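Local coordinates for 7beta-hydroxysteroid dehydrogenase (PDB 5FYD), which catalyses the NADPH-dependent reduction of the 7-oxo group of 7-oxolithocholate to ursodeoxycholate as a homodimeric short-chain dehydrogenase/reductase, at residues M111-V114 and N115-F119. Sequence-based numbering, arbitrary orientation.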
ATOM      1  N   MET A 111      10.693  10.928   9.344  1.00 11.28           N
ATOM      2  CA  MET A 111       9.336  10.892   9.914  1.00 11.90           C
ATOM      3  C   MET A 111       9.089  12.067  10.854  1.00 11.55           C
ATOM      4  O   MET A 111       8.040  12.708  10.799  1.00 11.02           O
ATOM      5  CB  MET A 111       9.058   9.566  10.598  1.00 12.35           C
ATOM      6  CG  MET A 111       8.849   8.429   9.579  1.00 13.07           C
ATOM      7  SD  MET A 111       8.375   6.860  10.325  1.00 15.50           S
ATOM      8  CE  MET A 111       9.903   6.309  11.033  1.00 15.12           C
ATOM      9  N   ILE A 112      10.044  12.345  11.731  1.00 10.62           N
ATOM     10  CA  ILE A 112       9.951  13.547  12.554  1.00 11.03           C
ATOM     11  C   ILE A 112       9.733  14.817  11.704  1.00 10.67           C
ATOM     12  O   ILE A 112       8.927  15.710  12.049  1.00 10.33           O
ATOM     13  CB  ILE A 112      11.209  13.701  13.431  1.00 11.77           C
ATOM     14  CG1 ILE A 112      11.131  12.737  14.597  1.00 12.53           C
ATOM     15  CG2 ILE A 112      11.368  15.153  13.908  1.00 12.31           C
ATOM     16  CD1 ILE A 112      12.455  12.561  15.321  1.00 13.16           C
ATOM     17  N   ASN A 113      10.474  14.910  10.612  1.00 10.28           N
ATOM     18  CA  ASN A 113      10.350  16.070   9.742  1.00 10.86           C
ATOM     19  C   ASN A 113       8.960  16.198   9.132  1.00 11.05           C
ATOM     20  O   ASN A 113       8.379  17.277   9.131  1.00 11.19           O
ATOM     21  CB  ASN A 113      11.415  16.034   8.667  1.00 11.21           C
ATOM     22  CG  ASN A 113      12.754  16.449   9.199  1.00 11.68           C
ATOM     23  OD1 ASN A 113      12.853  16.945  10.321  1.00 11.56           O
ATOM     24  ND2 ASN A 113      13.774  16.283   8.404  1.00 11.92           N
ATOM     25  N   VAL A 114       8.420  15.099   8.644  1.00 11.38           N
ATOM     26  CA  VAL A 114       7.083  15.152   8.025  1.00 11.73           C
ATOM     27  C   VAL A 114       5.991  15.386   9.067  1.00 11.54           C
ATOM     28  O   VAL A 114       5.138  16.274   8.903  1.00 11.89           O
ATOM     29  CB  VAL A 114       6.757  13.863   7.206  1.00 11.89           C
ATOM     30  CG1 VAL A 114       5.360  13.974   6.602  1.00 11.91           C
ATOM     31  CG2 VAL A 114       7.779  13.650   6.098  1.00 12.12           C
ATOM     32  N   ASN A 115       6.002  14.614  10.146  1.00 10.96           N
ATOM     33  CA  ASN A 115       4.844  14.570  11.034  1.00 11.15           C
ATOM     34  C   ASN A 115       4.895  15.607  12.153  1.00 11.46           C
ATOM     35  O   ASN A 115       3.854  15.928  12.753  1.00 12.30           O
ATOM     36  CB  ASN A 115       4.685  13.162  11.632  1.00 12.30           C
ATOM     37  CG  ASN A 115       4.558  12.085  10.567  1.00 12.88           C
ATOM     38  OD1 ASN A 115       3.917  12.275   9.528  1.00 14.15           O
ATOM     39  ND2 ASN A 115       5.145  10.950  10.822  1.00 12.92           N
ATOM     40  N   VAL A 116       6.088  16.102  12.452  1.00 10.15           N
ATOM     41  CA  VAL A 116       6.304  17.030  13.574  1.00 10.82           C
ATOM     42  C   VAL A 116       6.877  18.380  13.153  1.00 10.58           C
ATOM     43  O   VAL A 116       6.271  19.433  13.428  1.00 11.31           O
ATOM     44  CB  VAL A 116       7.184  16.386  14.667  1.00 10.97           C
ATOM     45  CG1 VAL A 116       7.409  17.350  15.830  1.00 11.58           C
ATOM     46  CG2 VAL A 116       6.518  15.098  15.165  1.00 11.32           C
ATOM     47  N   VAL A 117       8.068  18.388  12.552  1.00 10.46           N
ATOM     48  CA  VAL A 117       8.772  19.642  12.309  1.00 11.36           C
ATOM     49  C   VAL A 117       8.171  20.490  11.186  1.00 11.06           C
ATOM     50  O   VAL A 117       7.850  21.678  11.405  1.00 11.32           O
ATOM     51  CB  VAL A 117      10.279  19.422  12.084  1.00 11.75           C
ATOM     52  CG1 VAL A 117      10.986  20.728  11.735  1.00 12.34           C
ATOM     53  CG2 VAL A 117      10.899  18.734  13.302  1.00 12.17           C
ATOM     54  N   THR A 118       8.060  19.925   9.984  1.00 10.89           N
ATOM     55  CA  THR A 118       7.412  20.637   8.885  1.00 11.36           C
ATOM     56  C   THR A 118       5.979  20.970   9.237  1.00 10.69           C
ATOM     57  O   THR A 118       5.526  22.068   8.979  1.00 10.04           O
ATOM     58  CB  THR A 118       7.464  19.861   7.566  1.00 11.71           C
ATOM     59  OG1 THR A 118       8.839  19.554   7.254  1.00 12.61           O
ATOM     60  CG2 THR A 118       6.834  20.677   6.430  1.00 11.84           C
ATOM     61  N   PHE A 119       5.291  20.019   9.861  1.00 10.25           N
ATOM     62  CA  PHE A 119       3.952  20.252  10.397  1.00  9.84           C
ATOM     63  C   PHE A 119       3.898  21.516  11.259  1.00  9.90           C
ATOM     64  O   PHE A 119       3.119  22.431  10.963  1.00  9.70           O
ATOM     65  CB  PHE A 119       3.472  19.063  11.219  1.00  9.73           C
ATOM     66  CG  PHE A 119       2.341  19.405  12.128  1.00 10.01           C
ATOM     67  CD1 PHE A 119       1.093  19.757  11.601  1.00 10.64           C
ATOM     68  CD2 PHE A 119       2.511  19.446  13.499  1.00  9.83           C
ATOM     69  CE1 PHE A 119       0.050  20.089  12.429  1.00 10.52           C
ATOM     70  CE2 PHE A 119       1.453  19.780  14.333  1.00 10.02           C
ATOM     71  CZ  PHE A 119       0.219  20.112  13.797  1.00 10.33           C
TER
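Ile-112 and Asn-113 meet Val-116, Val-117 and Thr-118 where helix 105-132 of the Rossmann fold widens into a pi-type turn, consistent with the kink that classical short-chain dehydrogenases have at the asparagine of their Asn-Ser-Tyr-Lys tetrad, here probably Asn-115. Backbone bonds trace the change. Asn-115 N still makes a regular, nearly straight i-to-i+4 bond to Met-111 O (2.9 Å). At the next residue, Ile-112 O accepts twice: from Val-117 N, nearly straight at 165°, and from Val-116 N, bent to 139° and lying above the carbonyl plane. Thr-118 N then reaches five residues back to Asn-113 O (2.8 Å), in the carbonyl plane. Val-114 O is hydrogen-bonded to Tyr-90 OH. Among polar side chains, Asn-115 has CG anti to its carbonyl carbon (chi1 -57°), which swings the amide back beside Met-111, with CG 3.5 Å from Met-111 O, while OD1 lies 3.7 Å from Val-114 CG1; ND2 bonds to Leu-94 O, and the side chain lies near Lys-160. A leucine here would probably leave Leu-94 O without this donor and disturb the polar surroundings of Lys-160. Asn-113 ND2 ties the helix to Ser-68 O, while its OD1 lies 4.0 Å from Val-117 CB, the two side chains pointing the same way. Apolar contact across the wide turn runs through Ile-112 CG2, which touches Val-117 CG2 at 3.7 Å. Thr-118 OG1 has Asn-113 O 3.0 Å away and the carbonyl oxygen of the NADP(+)-binding Phe-67 as its two possible acceptors, with one proton to serve them.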